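Local coordinates for protein putative alpha-L-fucosidase (Bacteroides thetaiotaomicron VPI-5482, PDB 3GZA) that probably hydrolyses alpha-L-fucosidic linkages as a putative exported glycoside hydrolase of family 29, at residues D34-Y38 with F284-D288. Numbering follows the deposited sequence.
Sequences DGIRY and FWEPD. With NA (sodium ion), chain G.
A sodium ion ties the two loops together through its water shell: D34 OD1 and I36 O bind it directly, with I36 O 2.3 Å from the metal. One sodium-bound water donates a 2.9 Å hydrogen bond to W285 O on the other loop. H31 O adds a further protein ligand, and another bound water links D34 OD2 to R37 O. D34 OD1 also accepts from I36 N (3.0 Å), closing an Asx turn that holds the carboxylate beside the metal. The direct hydrogen bond between the loops runs from Y38 N to E286 OE1 (2.8 Å, N-H...O 162°), reaching the oxygen from well above the carboxylate plane. R280 pairs with the same oxygen in a salt bridge, so a backbone donor and a charge both fix it. Y38 has CG anti to its own N (chi1 173°), which brings one ring face over F284; the planes meet at 49°, with Y38 CZ 3.9 Å from F284 CE2. The Y38 hydroxyl is hydrogen-bonded to E83, and the ring of H31 stacks with that of Y38. P287 leans its ring on the backbone, CG 3.5 Å from G35 O, while a water joins R37 NH2 to P287 O. The contact thus joins the loops that follow strands 22-26 and 264-273, where a sodium site of the first loop is water-bridged to the second, in the TIM-barrel domain of this putative family 29 fucosidase.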
ATOM      1  N   ASP A  34     -13.044 -12.277   7.768  1.00 27.08           N
ATOM      2  CA  ASP A  34     -12.610 -12.084   9.145  1.00 26.42           C
ATOM      3  C   ASP A  34     -13.400 -12.814  10.236  1.00 25.86           C
ATOM      4  O   ASP A  34     -13.120 -12.657  11.427  1.00 28.24           O
ATOM      5  CB  ASP A  34     -12.486 -10.609   9.497  1.00 26.54           C
ATOM      6  CG  ASP A  34     -13.797  -9.897   9.643  1.00 26.13           C
ATOM      7  OD1 ASP A  34     -14.835 -10.568   9.545  1.00 27.02           O
ATOM      8  OD2 ASP A  34     -13.797  -8.642   9.838  1.00 28.85           O
ATOM      9  N   GLY A  35     -14.419 -13.560   9.817  1.00 25.72           N
ATOM     10  CA  GLY A  35     -15.203 -14.323  10.741  1.00 25.44           C
ATOM     11  C   GLY A  35     -16.165 -13.594  11.673  1.00 26.43           C
ATOM     12  O   GLY A  35     -16.750 -14.213  12.572  1.00 27.00           O
ATOM     13  N   ILE A  36     -16.380 -12.306  11.445  1.00 25.95           N
ATOM     14  CA  ILE A  36     -17.281 -11.508  12.250  1.00 26.38           C
ATOM     15  C   ILE A  36     -18.150 -10.597  11.395  1.00 24.94           C
ATOM     16  O   ILE A  36     -17.910 -10.401  10.188  1.00 24.62           O
ATOM     17  CB  ILE A  36     -16.549 -10.690  13.338  1.00 27.15           C
ATOM     18  CG1 ILE A  36     -15.565  -9.711  12.722  1.00 28.78           C
ATOM     19  CG2 ILE A  36     -15.798 -11.611  14.290  1.00 27.94           C
ATOM     20  CD1 ILE A  36     -15.073  -8.665  13.695  1.00 33.54           C
ATOM     21  N   ARG A  37     -19.159  -9.994  12.034  1.00 25.69           N
ATOM     22  CA  ARG A  37     -20.020  -9.101  11.332  1.00 25.85           C
ATOM     23  C   ARG A  37     -19.284  -7.862  10.866  1.00 26.48           C
ATOM     24  O   ARG A  37     -18.230  -7.485  11.436  1.00 27.23           O
ATOM     25  CB  ARG A  37     -21.187  -8.674  12.218  1.00 26.99           C
ATOM     26  CG  ARG A  37     -22.263  -9.752  12.306  1.00 29.32           C
ATOM     27  CD  ARG A  37     -23.327  -9.281  13.237  1.00 31.89           C
ATOM     28  NE  ARG A  37     -24.463 -10.156  13.108  1.00 31.26           N
ATOM     29  CZ  ARG A  37     -25.595 -10.055  13.769  1.00 33.91           C
ATOM     30  NH1 ARG A  37     -25.791  -9.088  14.658  1.00 33.32           N
ATOM     31  NH2 ARG A  37     -26.542 -10.939  13.534  1.00 33.58           N
ATOM     32  N   TYR A  38     -19.835  -7.246   9.836  1.00 27.86           N
ATOM     33  CA  TYR A  38     -19.344  -6.007   9.245  1.00 26.83           C
ATOM     34  C   TYR A  38     -19.753  -4.833  10.078  1.00 27.34           C
ATOM     35  O   TYR A  38     -20.906  -4.725  10.467  1.00 28.72           O
ATOM     36  CB  TYR A  38     -19.925  -5.855   7.844  1.00 28.28           C
ATOM     37  CG  TYR A  38     -19.650  -4.543   7.131  1.00 26.13           C
ATOM     38  CD1 TYR A  38     -18.352  -4.140   6.830  1.00 25.98           C
ATOM     39  CD2 TYR A  38     -20.680  -3.742   6.721  1.00 28.04           C
ATOM     40  CE1 TYR A  38     -18.093  -2.946   6.160  1.00 25.74           C
ATOM     41  CE2 TYR A  38     -20.429  -2.544   6.002  1.00 27.86           C
ATOM     42  CZ  TYR A  38     -19.123  -2.151   5.736  1.00 26.04           C
ATOM     43  OH  TYR A  38     -18.948  -0.974   5.036  1.00 26.70           O
ATOM     44  N   PHE A 284     -22.653  -6.971   2.471  1.00 25.28           N
ATOM     45  CA  PHE A 284     -21.563  -7.979   2.504  1.00 25.66           C
ATOM     46  C   PHE A 284     -21.944  -9.287   3.182  1.00 25.89           C
ATOM     47  O   PHE A 284     -22.835  -9.341   4.047  1.00 25.17           O
ATOM     48  CB  PHE A 284     -20.352  -7.411   3.293  1.00 24.94           C
ATOM     49  CG  PHE A 284     -19.593  -6.311   2.597  1.00 26.32           C
ATOM     50  CD1 PHE A 284     -18.620  -6.639   1.685  1.00 28.45           C
ATOM     51  CD2 PHE A 284     -19.826  -4.969   2.879  1.00 27.60           C
ATOM     52  CE1 PHE A 284     -17.854  -5.639   1.081  1.00 27.39           C
ATOM     53  CE2 PHE A 284     -19.111  -3.996   2.264  1.00 27.86           C
ATOM     54  CZ  PHE A 284     -18.137  -4.328   1.319  1.00 27.85           C
ATOM     55  N   TRP A 285     -21.248 -10.340   2.784  1.00 25.48           N
ATOM     56  CA  TRP A 285     -21.374 -11.623   3.457  1.00 24.59           C
ATOM     57  C   TRP A 285     -20.808 -11.494   4.855  1.00 24.43           C
ATOM     58  O   TRP A 285     -19.703 -11.009   5.053  1.00 25.20           O
ATOM     59  CB  TRP A 285     -20.643 -12.723   2.699  1.00 24.72           C
ATOM     60  CG  TRP A 285     -20.982 -14.062   3.260  1.00 23.66           C
ATOM     61  CD1 TRP A 285     -21.991 -14.899   2.839  1.00 24.22           C
ATOM     62  CD2 TRP A 285     -20.389 -14.710   4.408  1.00 25.49           C
ATOM     63  NE1 TRP A 285     -22.042 -16.009   3.637  1.00 25.60           N
ATOM     64  CE2 TRP A 285     -21.065 -15.924   4.592  1.00 26.11           C
ATOM     65  CE3 TRP A 285     -19.337 -14.384   5.283  1.00 25.13           C
ATOM     66  CZ2 TRP A 285     -20.755 -16.795   5.627  1.00 25.68           C
ATOM     67  CZ3 TRP A 285     -19.051 -15.263   6.327  1.00 24.54           C
ATOM     68  CH2 TRP A 285     -19.746 -16.463   6.454  1.00 25.30           C
ATOM     69  N   GLU A 286     -21.554 -12.009   5.816  1.00 25.70           N
ATOM     70  CA  GLU A 286     -21.224 -12.031   7.227  1.00 24.70           C
ATOM     71  C   GLU A 286     -21.710 -13.375   7.760  1.00 25.52           C
ATOM     72  O   GLU A 286     -22.616 -13.986   7.194  1.00 25.82           O
ATOM     73  CB  GLU A 286     -21.906 -10.884   7.980  1.00 25.73           C
ATOM     74  CG  GLU A 286     -21.515  -9.551   7.508  1.00 27.22           C
ATOM     75  CD  GLU A 286     -22.459  -8.522   7.963  1.00 28.02           C
ATOM     76  OE1 GLU A 286     -22.410  -8.157   9.134  1.00 26.84           O
ATOM     77  OE2 GLU A 286     -23.248  -8.041   7.124  1.00 28.74           O
ATOM     78  N   PRO A 287     -21.120 -13.861   8.844  1.00 25.74           N
ATOM     79  CA  PRO A 287     -21.597 -15.142   9.366  1.00 26.33           C
ATOM     80  C   PRO A 287     -23.031 -15.112   9.874  1.00 26.22           C
ATOM     81  O   PRO A 287     -23.499 -14.066  10.371  1.00 25.83           O
ATOM     82  CB  PRO A 287     -20.660 -15.418  10.554  1.00 26.68           C
ATOM     83  CG  PRO A 287     -19.434 -14.526  10.278  1.00 28.11           C
ATOM     84  CD  PRO A 287     -19.925 -13.341   9.530  1.00 26.15           C
ATOM     85  N   ASP A 288     -23.690 -16.267   9.772  1.00 26.27           N
ATOM     86  CA  ASP A 288     -25.033 -16.483  10.308  1.00 26.02           C
ATOM     87  C   ASP A 288     -26.143 -15.585   9.732  1.00 24.12           C
ATOM     88  O   ASP A 288     -27.160 -15.356  10.397  1.00 24.76           O
ATOM     89  CB  ASP A 288     -25.010 -16.362  11.824  1.00 26.47           C
ATOM     90  CG  ASP A 288     -23.948 -17.285  12.471  1.00 32.36           C
ATOM     91  OD1 ASP A 288     -23.989 -18.510  12.230  1.00 38.67           O
ATOM     92  OD2 ASP A 288     -23.060 -16.763  13.175  1.00 38.42           O
TER
HETATM   93 NA    NA G 471     -16.749  -9.829   8.247  1.00 12.96          NA
HETATM   94  O   HOH W   1     -16.123  -7.655   9.458  1.00 15.53           O
HETATM   95  O   HOH W   2     -25.748 -12.478  11.387  1.00 24.00           O
HETATM   96  O   HOH W   3     -22.885 -13.105  12.786  1.00 45.01           O
HETATM   97  O   HOH W   4     -23.557  -5.927  10.762  1.00 25.43           O
HETATM   98  O   HOH W   5     -17.891  -8.590   6.453  1.00 14.31           O
HETATM   99  O   HOH W   6     -17.728 -11.683   7.078  1.00 15.75           O